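Local coordinates for protein acidocalcisomal pyrophosphatase (Trypanosoma brucei brucei, PDB 5C5V) that probably hydrolyses inorganic pyrophosphate to phosphate with the help of magnesium ions, in a chain that joins an N-terminal EF-hand region to a pyrophosphatase domain, at residues 14-19 with 30-35; 42-47 with 76-81; 49-54 with 65-70; 128-133 with 328-333. All blocks are in the same frame, centred on the assembly; numbering follows the deposited sequence.

Interaction 1 (14-19 with 30-35); sequences SAFDVT and EEVCRY
F16, just beyond the end of helix 3-14, lays its ring against V32, with E31 and Y35 of helix 26-36 beside it. The main interaction is a CH-pi contact: V32 CB sits 3.9 Å from the centroid of the F16 ring and only 3° off its normal, so the valine stands squarely over one face. Its CG2 branch, anti to the backbone N of V32, extends the cover toward the CD2-CE2 side of the ring, 3.8 Å from F16 CE2. Backbone joins in as well, since V32 CA lies 3.6 Å from F16 CE1. Among the apolar contacts, F16 CZ meets Y35 CB at 3.8 Å, and E31 CB approaches F16 CE1 at 4.0 Å. The rings of F16 and Y35 have centroids 5.9 Å apart and planes inclined at 46°, an oblique pairing. Polar ends turn to other partners: Y35 OH is hydrogen-bonded to D86, and E31 is salt-bridged to K28. V336 of the second subunit also packs on F16. Helix 3-14, the turn with short strand 23-24 and helix 26-36 make a helix-loop-helix consistent with the protein's EF-hand character, and F16 ties its two helices together at the start of the turn. No hydrogen bond crosses between 14-19 and 30-35, so this junction rests on dispersion and the exclusion of water around one phenyl ring.

Interaction 2 (42-47 with 76-81); sequences DGDVKA and RTKCFS
D44 and K78 reach for each other across the surface between helices 43-53 and 73-87, their side chains crossing at a slant. Both start out toward the opposite segment, and they need the length of the lysine to meet, because the nearest pair of CA atoms, D44 and R76, is still 9.9 Å apart. K78 places CG between its backbone N and carbonyl carbon (chi1 67°), then runs fully extended, which carries the amino group straight across to the carboxylate. D44 is the short partner: its CG lies beside its own backbone N, and OD2 is the oxygen that faces the lysine. The opposite charges are placed as for a salt bridge, but 2.2 Å between D44 OD2 and K78 NZ is too close, so the bond and its geometry are doubtful. The two helices belong to the N-terminal helical region, in keeping with the EF-hand character of the protein, and the pair lies at the surface of this region. M40, in the loop ahead of helix 43-53, touches V45, K78 and C79. At the head of the same helix, the backbone N of G43 is hydrogen-bonded to S41 OG.

Interaction 3 (49-54 with 65-70); sequences KAEINA and WAWWCS
Helices 43-53 and 61-69 come nearest at I52 and W67, whose CA atoms are 7.2 Å apart. The W67 indole projects toward helix 43-53 and takes I52 on one face. I52 CG1 stands 3.7 Å from the centroid of the five-membered ring, 11° off its normal, which makes a CH-pi contact. Further out, the delta methyl slides over the benzo ring, where I52 CD1 is 3.7 Å from W67 CZ2. E51, one residue back, meets the indole at its edge instead: E51 OE1 lies near the ring plane, 3.0 Å from W67 NE1. That N-H bond is weak, bent to 132°, and the carboxylate is turned 66° out of the indole plane; the position of OE1 is itself less certain. At the C-terminal end of helix 61-69, S70 OG donates to W67 O at 2.6 Å and S70 N bonds the same oxygen, both from one face of the carbonyl plane. F64 and H71 meet the W67 ring too, while C33 of helix 26-36 backs I52. The two helices with short strand 59-60 between them form a helix-loop-helix that suits the EF-hand character of the chain. Indole and isoleucine thus supply the apolar grip, and the bent N-H bond would at most add some polar direction at the rim.

Interaction 4 (128-133 with 328-333); sequences PWHDIP and NMWHNL
W330 of helix 316-336 sends its indole from CB toward H130 and W129, with CG anti to the backbone N (chi1 168°). The first ring atom to meet a partner is CD1, 3.8 Å from W129 NE1; the five-membered rings of these two tryptophans lie obliquely, 52° apart. Next comes the polar atom: W330 NE1 donates to H130 ND1 over 3.0 Å in a nearly straight bond (168°). The acceptor lies close to the indole plane and the donor close to the imidazole plane, so neither ring can swing far without spoiling the bond. Along the benzo side, W330 CZ2 approaches the backbone oxygen H130 O at 3.6 Å. One turn on, L333 CD2 packs 3.7 Å from W129 CH2. H130 NE2 is hydrogen-bonded to G340 O and W129 NE1 to T204 O; with ND1 accepting, the imidazole is probably neutral and protonated on NE2. N328, M329, H331 and N332 on this helix meet the second subunit. W129, H130 and W330 form a buried aromatic cluster that pins the C-terminal helix to the short helix 128-131, with the W129 side chain about 7 Å from that of the magnesium-binding D221 in the pyrophosphatase active site.

Interactions 1, 2 and 3 gather in the N-terminal helical region, their centres 12 to 16 Å apart, whereas interaction 4 lies in the pyrophosphatase part, 45 to 48 Å from them. Interaction 1 closes first along the chain; 42-47 with 76-81 then encloses 49-54 with 65-70, both drawing on helix 43-53. Interactions 1 and 3 touch through C33 against I52 and the E30–K49 salt bridge; interactions 2 and 3 touch where R76, C79 and F80 pack against W68. Interaction 3 thus connects the other two, which do not touch (nearest atoms about 5 Å). Interactions 1 and 4 both reach the second subunit, A15 of one chain meeting H331 of the other, so the EF-hand region of one subunit packs on the C-terminal helix of its partner.

Interaction 1 (14-19 with 30-35)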
loop_
_atom_site.group_PDB
_atom_site.type_symbol
_atom_site.label_atom_id
_atom_site.label_comp_id
_atom_site.label_asym_id
_atom_site.label_seq_id
_atom_site.Cartn_x
_atom_site.Cartn_y
_atom_site.Cartn_z
ATOM N N SER A 14 -3.332 34.302 -22.850
ATOM C CA SER A 14 -3.781 33.919 -21.518
ATOM C C SER A 14 -3.085 34.732 -20.441
ATOM O O SER A 14 -3.640 34.932 -19.367
ATOM C CB SER A 14 -3.546 32.434 -21.274
ATOM O OG SER A 14 -4.374 31.665 -22.117
ATOM N N ALA A 15 -1.883 35.225 -20.721
ATOM C CA ALA A 15 -1.196 36.046 -19.734
ATOM C C ALA A 15 -1.825 37.431 -19.649
ATOM O O ALA A 15 -1.493 38.218 -18.761
ATOM C CB ALA A 15 0.277 36.144 -20.050
ATOM N N PHE A 16 -2.743 37.730 -20.565
ATOM C CA PHE A 16 -3.448 39.011 -20.537
ATOM C C PHE A 16 -4.942 38.807 -20.318
ATOM O O PHE A 16 -5.699 39.763 -20.265
ATOM C CB PHE A 16 -3.202 39.805 -21.826
ATOM C CG PHE A 16 -1.779 40.255 -21.994
ATOM C CD1 PHE A 16 -1.346 41.443 -21.434
ATOM C CD2 PHE A 16 -0.875 39.484 -22.703
ATOM C CE1 PHE A 16 -0.035 41.846 -21.569
ATOM C CE2 PHE A 16 0.432 39.887 -22.848
ATOM C CZ PHE A 16 0.853 41.073 -22.280
ATOM N N ASP A 17 -5.351 37.548 -20.258
ATOM C CA ASP A 17 -6.696 37.135 -19.869
ATOM C C ASP A 17 -6.581 35.940 -18.883
ATOM O O ASP A 17 -7.001 34.820 -19.176
ATOM C CB ASP A 17 -7.516 36.771 -21.109
ATOM C CG ASP A 17 -8.881 36.206 -20.762
ATOM O OD1 ASP A 17 -9.478 36.686 -19.772
ATOM O OD2 ASP A 17 -9.326 35.254 -21.454
ATOM N N VAL A 18 -5.994 36.197 -17.717
ATOM C CA VAL A 18 -5.533 35.149 -16.792
ATOM C C VAL A 18 -6.689 34.324 -16.221
ATOM O O VAL A 18 -6.560 33.153 -15.849
ATOM C CB VAL A 18 -4.731 35.779 -15.637
ATOM C CG1 VAL A 18 -3.462 36.429 -16.171
ATOM C CG2 VAL A 18 -5.580 36.815 -14.898
ATOM N N THR A 19 -7.828 34.986 -16.185
ATOM C CA THR A 19 -9.048 34.472 -15.624
ATOM C C THR A 19 -9.974 33.863 -16.686
ATOM O O THR A 19 -11.096 33.444 -16.380
ATOM C CB THR A 19 -9.710 35.626 -14.847
ATOM O OG1 THR A 19 -9.476 35.417 -13.454
ATOM C CG2 THR A 19 -11.179 35.819 -15.166
ATOM N N GLU A 30 -4.258 47.762 -24.045
ATOM C CA GLU A 30 -3.117 48.652 -23.936
ATOM C C GLU A 30 -1.874 47.902 -23.447
ATOM O O GLU A 30 -0.764 48.157 -23.917
ATOM C CB GLU A 30 -3.431 49.830 -23.010
ATOM C CG GLU A 30 -4.623 50.678 -23.450
ATOM C CD GLU A 30 -4.359 52.161 -23.320
ATOM O OE1 GLU A 30 -5.331 52.949 -23.183
ATOM O OE2 GLU A 30 -3.171 52.559 -23.380
ATOM N N GLU A 31 -2.064 46.970 -22.518
ATOM C CA GLU A 31 -0.945 46.237 -21.933
ATOM C C GLU A 31 -0.260 45.263 -22.889
ATOM O O GLU A 31 0.953 45.108 -22.848
ATOM C CB GLU A 31 -1.402 45.468 -20.696
ATOM C CG GLU A 31 -1.332 46.299 -19.430
ATOM C CD GLU A 31 -2.240 45.767 -18.340
ATOM O OE1 GLU A 31 -2.192 44.553 -18.050
ATOM O OE2 GLU A 31 -2.999 46.573 -17.774
ATOM N N VAL A 32 -1.037 44.589 -23.725
ATOM C CA VAL A 32 -0.455 43.651 -24.664
ATOM C C VAL A 32 0.311 44.443 -25.748
ATOM O O VAL A 32 1.300 43.952 -26.291
ATOM C CB VAL A 32 -1.522 42.726 -25.283
ATOM C CG1 VAL A 32 -2.385 43.485 -26.250
ATOM C CG2 VAL A 32 -0.864 41.559 -25.986
ATOM N N CYS A 33 -0.134 45.675 -26.017
ATOM C CA CYS A 33 0.548 46.567 -26.953
ATOM C C CYS A 33 1.848 47.116 -26.366
ATOM O O CYS A 33 2.866 47.174 -27.047
ATOM C CB CYS A 33 -0.358 47.738 -27.364
ATOM S SG CYS A 33 -1.690 47.277 -28.487
ATOM N N ARG A 34 1.808 47.525 -25.103
ATOM C CA ARG A 34 3.023 47.924 -24.405
ATOM C C ARG A 34 4.034 46.767 -24.354
ATOM O O ARG A 34 5.241 46.994 -24.355
ATOM C CB ARG A 34 2.691 48.397 -22.988
ATOM C CG ARG A 34 3.872 48.974 -22.226
ATOM N N TYR A 35 3.548 45.529 -24.316
ATOM C CA TYR A 35 4.440 44.379 -24.259
ATOM C C TYR A 35 5.004 44.011 -25.640
ATOM O O TYR A 35 6.215 43.878 -25.804
ATOM C CB TYR A 35 3.726 43.169 -23.646
ATOM C CG TYR A 35 4.483 41.866 -23.788
ATOM C CD1 TYR A 35 5.648 41.634 -23.065
ATOM C CD2 TYR A 35 4.025 40.863 -24.624
ATOM C CE1 TYR A 35 6.347 40.446 -23.189
ATOM C CE2 TYR A 35 4.711 39.672 -24.749
ATOM C CZ TYR A 35 5.871 39.469 -24.030
ATOM O OH TYR A 35 6.553 38.278 -24.161
#

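Interaction 2 (42-47 with 76-81)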
loop_
_atom_site.group_PDB
_atom_site.type_symbol
_atom_site.label_atom_id
_atom_site.label_comp_id
_atom_site.label_asym_id
_atom_site.label_seq_id
_atom_site.Cartn_x
_atom_site.Cartn_y
_atom_site.Cartn_z
ATOM N N ASP A 42 7.255 53.617 -31.618
ATOM C CA ASP A 42 5.871 54.033 -31.754
ATOM C C ASP A 42 5.494 53.991 -33.226
ATOM O O ASP A 42 4.309 53.905 -33.542
ATOM C CB ASP A 42 5.667 55.416 -31.139
ATOM C CG ASP A 42 5.497 55.354 -29.631
ATOM O OD1 ASP A 42 5.004 54.323 -29.130
ATOM O OD2 ASP A 42 5.964 56.285 -28.937
ATOM N N GLY A 43 6.496 54.072 -34.113
ATOM C CA GLY A 43 6.276 53.943 -35.553
ATOM C C GLY A 43 5.558 52.652 -35.929
ATOM O O GLY A 43 4.503 52.686 -36.560
ATOM N N ASP A 44 6.102 51.507 -35.553
ATOM C CA ASP A 44 5.377 50.269 -35.803
ATOM C C ASP A 44 4.335 50.033 -34.702
ATOM O O ASP A 44 3.395 49.263 -34.906
ATOM C CB ASP A 44 6.313 49.062 -35.976
ATOM C CG ASP A 44 7.204 49.191 -37.221
ATOM O OD1 ASP A 44 6.907 50.055 -38.072
ATOM O OD2 ASP A 44 8.156 48.399 -37.382
ATOM N N VAL A 45 4.537 50.662 -33.537
ATOM C CA VAL A 45 3.618 50.546 -32.388
ATOM C C VAL A 45 2.330 51.345 -32.528
ATOM O O VAL A 45 1.250 50.849 -32.193
ATOM C CB VAL A 45 4.296 50.963 -31.065
ATOM C CG1 VAL A 45 3.252 51.125 -29.949
ATOM C CG2 VAL A 45 5.358 49.927 -30.673
ATOM N N LYS A 46 2.445 52.580 -33.002
ATOM C CA LYS A 46 1.275 53.437 -33.196
ATOM C C LYS A 46 0.323 52.709 -34.133
ATOM O O LYS A 46 -0.876 52.586 -33.859
ATOM C CB LYS A 46 1.686 54.787 -33.785
ATOM C CG LYS A 46 0.602 55.857 -33.878
ATOM C CD LYS A 46 1.163 57.074 -34.590
ATOM C CE LYS A 46 0.165 58.237 -34.686
ATOM N NZ LYS A 46 -0.176 58.846 -33.367
ATOM N N ALA A 47 0.891 52.165 -35.205
ATOM C CA ALA A 47 0.142 51.359 -36.160
ATOM C C ALA A 47 -0.470 50.120 -35.502
ATOM O O ALA A 47 -1.472 49.592 -35.979
ATOM C CB ALA A 47 1.044 50.943 -37.330
ATOM N N ARG A 76 6.648 41.292 -37.857
ATOM C CA ARG A 76 6.152 40.438 -36.795
ATOM C C ARG A 76 7.319 39.787 -36.087
ATOM O O ARG A 76 7.442 39.867 -34.853
ATOM C CB ARG A 76 5.225 39.358 -37.354
ATOM C CG ARG A 76 3.734 39.643 -37.305
ATOM C CD ARG A 76 3.081 38.962 -38.498
ATOM N NE ARG A 76 3.301 37.517 -38.529
ATOM C CZ ARG A 76 3.117 36.771 -39.619
ATOM N NH1 ARG A 76 2.716 37.353 -40.747
ATOM N NH2 ARG A 76 3.347 35.459 -39.598
ATOM N N THR A 77 8.178 39.150 -36.885
ATOM C CA THR A 77 9.264 38.312 -36.367
ATOM C C THR A 77 10.238 39.104 -35.478
ATOM O O THR A 77 10.931 38.507 -34.649
ATOM C CB THR A 77 10.020 37.582 -37.503
ATOM O OG1 THR A 77 9.107 36.721 -38.201
ATOM C CG2 THR A 77 11.138 36.709 -36.928
ATOM N N LYS A 78 10.337 40.424 -35.658
ATOM C CA LYS A 78 11.260 41.170 -34.805
ATOM C C LYS A 78 10.793 41.128 -33.342
ATOM O O LYS A 78 11.576 40.779 -32.448
ATOM C CB LYS A 78 11.394 42.626 -35.226
ATOM C CG LYS A 78 10.143 43.470 -35.042
ATOM C CD LYS A 78 10.351 44.848 -35.643
ATOM C CE LYS A 78 9.109 45.711 -35.540
ATOM N NZ LYS A 78 9.341 47.070 -36.131
ATOM N N CYS A 79 9.515 41.434 -33.093
ATOM C CA CYS A 79 9.032 41.459 -31.718
ATOM C C CYS A 79 8.794 40.020 -31.280
ATOM O O CYS A 79 8.923 39.693 -30.106
ATOM C CB CYS A 79 7.743 42.284 -31.565
ATOM S SG CYS A 79 6.194 41.330 -31.759
ATOM N N PHE A 80 8.468 39.157 -32.238
ATOM C CA PHE A 80 8.175 37.757 -31.951
ATOM C C PHE A 80 9.357 37.035 -31.317
ATOM O O PHE A 80 9.192 36.002 -30.666
ATOM C CB PHE A 80 7.765 37.013 -33.222
ATOM C CG PHE A 80 7.467 35.556 -32.995
ATOM C CD1 PHE A 80 6.255 35.155 -32.444
ATOM C CD2 PHE A 80 8.416 34.590 -33.285
ATOM C CE1 PHE A 80 5.981 33.807 -32.212
ATOM C CE2 PHE A 80 8.152 33.240 -33.058
ATOM C CZ PHE A 80 6.932 32.850 -32.518
ATOM N N SER A 81 10.558 37.549 -31.522
ATOM C CA SER A 81 11.714 36.923 -30.901
ATOM C C SER A 81 11.598 37.036 -29.384
ATOM O O SER A 81 11.985 36.125 -28.660
ATOM C CB SER A 81 13.014 37.552 -31.393
ATOM O OG SER A 81 14.115 36.925 -30.762
#

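Interaction 3 (49-54 with 65-70)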
loop_
_atom_site.group_PDB
_atom_site.type_symbol
_atom_site.label_atom_id
_atom_site.label_comp_id
_atom_site.label_asym_id
_atom_site.label_seq_id
_atom_site.Cartn_x
_atom_site.Cartn_y
_atom_site.Cartn_z
ATOM N N LYS A 49 -1.425 49.545 -31.879
ATOM C CA LYS A 49 -2.538 49.819 -30.974
ATOM C C LYS A 49 -3.752 50.388 -31.724
ATOM O O LYS A 49 -4.905 50.144 -31.351
ATOM C CB LYS A 49 -2.127 50.774 -29.849
ATOM C CG LYS A 49 -3.237 50.941 -28.795
ATOM C CD LYS A 49 -2.847 51.896 -27.683
ATOM C CE LYS A 49 -2.150 51.155 -26.551
ATOM N NZ LYS A 49 -1.871 52.064 -25.399
ATOM N N ALA A 50 -3.496 51.176 -32.756
ATOM C CA ALA A 50 -4.595 51.696 -33.551
ATOM C C ALA A 50 -5.305 50.532 -34.246
ATOM O O ALA A 50 -6.531 50.505 -34.317
ATOM C CB ALA A 50 -4.094 52.721 -34.575
ATOM N N GLU A 51 -4.529 49.582 -34.758
ATOM C CA GLU A 51 -5.085 48.423 -35.447
ATOM C C GLU A 51 -5.960 47.543 -34.541
ATOM O O GLU A 51 -6.991 47.022 -34.977
ATOM C CB GLU A 51 -3.961 47.576 -36.062
ATOM C CG GLU A 51 -3.395 48.108 -37.374
ATOM C CD GLU A 51 -2.221 47.279 -37.881
ATOM O OE1 GLU A 51 -2.068 46.135 -37.405
ATOM O OE2 GLU A 51 -1.453 47.752 -38.754
ATOM N N ILE A 52 -5.547 47.363 -33.289
ATOM C CA ILE A 52 -6.273 46.487 -32.388
ATOM C C ILE A 52 -7.526 47.194 -31.871
ATOM O O ILE A 52 -8.574 46.576 -31.745
ATOM C CB ILE A 52 -5.383 46.001 -31.214
ATOM C CG1 ILE A 52 -4.327 45.019 -31.733
ATOM C CG2 ILE A 52 -6.224 45.305 -30.149
ATOM C CD1 ILE A 52 -3.165 44.812 -30.807
ATOM N N ASN A 53 -7.436 48.489 -31.594
ATOM C CA ASN A 53 -8.629 49.248 -31.227
ATOM C C ASN A 53 -9.724 49.202 -32.300
ATOM O O ASN A 53 -10.921 49.170 -31.979
ATOM C CB ASN A 53 -8.281 50.717 -30.971
ATOM C CG ASN A 53 -7.473 50.924 -29.708
ATOM O OD1 ASN A 53 -7.479 50.082 -28.803
ATOM N ND2 ASN A 53 -6.789 52.076 -29.628
ATOM N N ALA A 54 -9.309 49.190 -33.566
ATOM C CA ALA A 54 -10.249 49.174 -34.684
ATOM C C ALA A 54 -10.879 47.805 -34.923
ATOM O O ALA A 54 -11.596 47.622 -35.908
ATOM C CB ALA A 54 -9.565 49.641 -35.943
ATOM N N TRP A 65 -5.610 36.618 -33.024
ATOM C CA TRP A 65 -4.822 35.810 -33.946
ATOM C C TRP A 65 -4.929 36.363 -35.363
ATOM O O TRP A 65 -3.929 36.477 -36.064
ATOM C CB TRP A 65 -5.279 34.357 -33.914
ATOM C CG TRP A 65 -4.513 33.418 -34.823
ATOM C CD1 TRP A 65 -5.040 32.599 -35.781
ATOM C CD2 TRP A 65 -3.095 33.181 -34.835
ATOM N NE1 TRP A 65 -4.042 31.877 -36.393
ATOM C CE2 TRP A 65 -2.840 32.214 -35.831
ATOM C CE3 TRP A 65 -2.020 33.691 -34.102
ATOM C CZ2 TRP A 65 -1.558 31.746 -36.109
ATOM C CZ3 TRP A 65 -0.746 33.229 -34.386
ATOM C CH2 TRP A 65 -0.527 32.264 -35.378
ATOM N N ALA A 66 -6.148 36.706 -35.774
ATOM C CA ALA A 66 -6.396 37.260 -37.096
ATOM C C ALA A 66 -5.600 38.538 -37.311
ATOM O O ALA A 66 -4.976 38.721 -38.361
ATOM C CB ALA A 66 -7.883 37.522 -37.293
ATOM N N TRP A 67 -5.649 39.430 -36.326
ATOM C CA TRP A 67 -4.888 40.667 -36.382
ATOM C C TRP A 67 -3.398 40.382 -36.522
ATOM O O TRP A 67 -2.709 40.985 -37.356
ATOM C CB TRP A 67 -5.134 41.516 -35.136
ATOM C CG TRP A 67 -4.035 42.501 -34.918
ATOM C CD1 TRP A 67 -3.887 43.719 -35.521
ATOM C CD2 TRP A 67 -2.889 42.328 -34.074
ATOM N NE1 TRP A 67 -2.728 44.324 -35.087
ATOM C CE2 TRP A 67 -2.101 43.490 -34.195
ATOM C CE3 TRP A 67 -2.456 41.305 -33.225
ATOM C CZ2 TRP A 67 -0.905 43.657 -33.492
ATOM C CZ3 TRP A 67 -1.271 41.473 -32.527
ATOM C CH2 TRP A 67 -0.510 42.640 -32.665
ATOM N N TRP A 68 -2.905 39.459 -35.709
ATOM C CA TRP A 68 -1.495 39.117 -35.719
ATOM C C TRP A 68 -1.048 38.604 -37.082
ATOM O O TRP A 68 -0.025 39.042 -37.614
ATOM C CB TRP A 68 -1.196 38.072 -34.658
ATOM C CG TRP A 68 0.171 37.495 -34.770
ATOM C CD1 TRP A 68 0.523 36.327 -35.378
ATOM C CD2 TRP A 68 1.378 38.060 -34.258
ATOM N NE1 TRP A 68 1.872 36.125 -35.271
ATOM C CE2 TRP A 68 2.425 37.175 -34.588
ATOM C CE3 TRP A 68 1.677 39.226 -33.548
ATOM C CZ2 TRP A 68 3.748 37.419 -34.237
ATOM C CZ3 TRP A 68 2.986 39.468 -33.196
ATOM C CH2 TRP A 68 4.009 38.569 -33.541
ATOM N N CYS A 69 -1.817 37.675 -37.640
ATOM C CA CYS A 69 -1.489 37.071 -38.927
ATOM C C CYS A 69 -1.591 38.052 -40.095
ATOM O O CYS A 69 -1.034 37.795 -41.160
ATOM C CB CYS A 69 -2.377 35.862 -39.201
ATOM S SG CYS A 69 -1.925 34.391 -38.260
ATOM N N SER A 70 -2.312 39.156 -39.905
ATOM C CA SER A 70 -2.498 40.136 -40.968
ATOM C C SER A 70 -1.290 41.060 -41.160
ATOM O O SER A 70 -1.212 41.778 -42.147
ATOM C CB SER A 70 -3.750 40.968 -40.692
ATOM O OG SER A 70 -3.503 41.936 -39.689
#

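Interaction 4 (128-133 with 328-333)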
loop_
_atom_site.group_PDB
_atom_site.type_symbol
_atom_site.label_atom_id
_atom_site.label_comp_id
_atom_site.label_asym_id
_atom_site.label_seq_id
_atom_site.Cartn_x
_atom_site.Cartn_y
_atom_site.Cartn_z
ATOM N N PRO A 128 9.073 1.615 -31.463
ATOM C CA PRO A 128 9.057 1.437 -30.006
ATOM C C PRO A 128 10.438 1.032 -29.502
ATOM O O PRO A 128 10.834 1.370 -28.401
ATOM C CB PRO A 128 8.051 0.304 -29.806
ATOM C CG PRO A 128 8.098 -0.454 -31.072
ATOM C CD PRO A 128 8.266 0.590 -32.142
ATOM N N TRP A 129 11.172 0.311 -30.335
ATOM C CA TRP A 129 12.532 -0.103 -30.027
ATOM C C TRP A 129 13.522 1.071 -30.020
ATOM O O TRP A 129 14.254 1.273 -29.054
ATOM C CB TRP A 129 12.960 -1.155 -31.047
ATOM C CG TRP A 129 14.266 -1.820 -30.785
ATOM C CD1 TRP A 129 14.989 -1.798 -29.628
ATOM C CD2 TRP A 129 15.009 -2.622 -31.712
ATOM N NE1 TRP A 129 16.138 -2.545 -29.773
ATOM C CE2 TRP A 129 16.180 -3.051 -31.047
ATOM C CE3 TRP A 129 14.802 -3.013 -33.038
ATOM C CZ2 TRP A 129 17.140 -3.850 -31.670
ATOM C CZ3 TRP A 129 15.755 -3.799 -33.653
ATOM C CH2 TRP A 129 16.907 -4.215 -32.966
ATOM N N HIS A 130 13.546 1.860 -31.091
ATOM C CA HIS A 130 14.592 2.872 -31.204
ATOM C C HIS A 130 14.209 4.216 -30.617
ATOM O O HIS A 130 15.065 4.936 -30.140
ATOM C CB HIS A 130 15.003 3.057 -32.665
ATOM C CG HIS A 130 15.373 1.774 -33.339
ATOM N ND1 HIS A 130 16.299 0.904 -32.810
ATOM C CD2 HIS A 130 14.931 1.211 -34.488
ATOM C CE1 HIS A 130 16.414 -0.145 -33.606
ATOM N NE2 HIS A 130 15.592 0.014 -34.625
ATOM N N ASP A 131 12.932 4.561 -30.650
ATOM C CA ASP A 131 12.553 5.943 -30.386
ATOM C C ASP A 131 11.987 6.214 -28.989
ATOM O O ASP A 131 11.920 7.371 -28.574
ATOM C CB ASP A 131 11.569 6.394 -31.452
ATOM C CG ASP A 131 12.206 6.423 -32.819
ATOM O OD1 ASP A 131 13.244 7.097 -32.961
ATOM O OD2 ASP A 131 11.701 5.742 -33.731
ATOM N N ILE A 132 11.590 5.173 -28.269
ATOM C CA ILE A 132 11.210 5.337 -26.869
ATOM C C ILE A 132 12.458 5.347 -25.999
ATOM O O ILE A 132 13.259 4.420 -26.067
ATOM C CB ILE A 132 10.261 4.227 -26.392
ATOM C CG1 ILE A 132 8.954 4.273 -27.186
ATOM C CG2 ILE A 132 9.969 4.387 -24.911
ATOM C CD1 ILE A 132 8.010 3.132 -26.862
ATOM N N PRO A 133 12.645 6.413 -25.200
ATOM C CA PRO A 133 13.859 6.504 -24.378
ATOM C C PRO A 133 13.934 5.344 -23.392
ATOM O O PRO A 133 12.931 5.000 -22.780
ATOM C CB PRO A 133 13.706 7.847 -23.642
ATOM C CG PRO A 133 12.635 8.582 -24.358
ATOM C CD PRO A 133 11.730 7.542 -24.957
ATOM N N ASN A 328 24.740 0.423 -25.011
ATOM C CA ASN A 328 25.924 0.654 -25.827
ATOM C C ASN A 328 25.892 -0.172 -27.100
ATOM O O ASN A 328 26.181 0.335 -28.185
ATOM C CB ASN A 328 27.188 0.329 -25.041
ATOM C CG ASN A 328 27.423 1.293 -23.921
ATOM O OD1 ASN A 328 26.968 2.425 -23.977
ATOM N ND2 ASN A 328 28.128 0.862 -22.897
ATOM N N MET A 329 25.538 -1.446 -26.952
ATOM C CA MET A 329 25.437 -2.360 -28.084
ATOM C C MET A 329 24.373 -1.861 -29.058
ATOM O O MET A 329 24.547 -1.939 -30.278
ATOM C CB MET A 329 25.089 -3.781 -27.619
ATOM C CG MET A 329 26.114 -4.453 -26.715
ATOM S SD MET A 329 25.427 -5.895 -25.819
ATOM C CE MET A 329 26.792 -6.257 -24.726
ATOM N N TRP A 330 23.269 -1.360 -28.502
ATOM C CA TRP A 330 22.204 -0.788 -29.315
ATOM C C TRP A 330 22.699 0.475 -30.036
ATOM O O TRP A 330 22.338 0.706 -31.174
ATOM C CB TRP A 330 20.962 -0.470 -28.470
ATOM C CG TRP A 330 19.949 0.392 -29.211
ATOM C CD1 TRP A 330 18.988 -0.032 -30.084
ATOM C CD2 TRP A 330 19.835 1.819 -29.159
ATOM N NE1 TRP A 330 18.277 1.042 -30.571
ATOM C CE2 TRP A 330 18.773 2.189 -30.016
ATOM C CE3 TRP A 330 20.508 2.818 -28.455
ATOM C CZ2 TRP A 330 18.369 3.515 -30.185
ATOM C CZ3 TRP A 330 20.104 4.144 -28.636
ATOM C CH2 TRP A 330 19.045 4.472 -29.489
ATOM N N HIS A 331 23.521 1.284 -29.367
ATOM C CA HIS A 331 24.108 2.471 -29.994
ATOM C C HIS A 331 24.961 2.034 -31.171
ATOM O O HIS A 331 24.920 2.650 -32.235
ATOM C CB HIS A 331 24.967 3.282 -29.011
ATOM C CG HIS A 331 24.191 4.265 -28.180
ATOM N ND1 HIS A 331 23.713 5.456 -28.679
ATOM C CD2 HIS A 331 23.826 4.232 -26.877
ATOM C CE1 HIS A 331 23.072 6.110 -27.725
ATOM N NE2 HIS A 331 23.134 5.393 -26.621
ATOM N N ASN A 332 25.735 0.968 -30.982
ATOM C CA ASN A 332 26.596 0.468 -32.052
ATOM C C ASN A 332 25.771 -0.066 -33.214
ATOM O O ASN A 332 26.137 0.094 -34.385
ATOM C CB ASN A 332 27.550 -0.617 -31.542
ATOM C CG ASN A 332 28.580 -1.032 -32.590
ATOM O OD1 ASN A 332 28.450 -2.080 -33.224
ATOM N ND2 ASN A 332 29.602 -0.210 -32.771
ATOM N N LEU A 333 24.655 -0.702 -32.890
ATOM C CA LEU A 333 23.807 -1.272 -33.917
ATOM C C LEU A 333 23.157 -0.188 -34.778
ATOM O O LEU A 333 23.262 -0.211 -36.010
ATOM C CB LEU A 333 22.735 -2.160 -33.287
ATOM C CG LEU A 333 21.678 -2.702 -34.248
ATOM C CD1 LEU A 333 22.211 -3.904 -35.005
ATOM C CD2 LEU A 333 20.398 -3.054 -33.510
#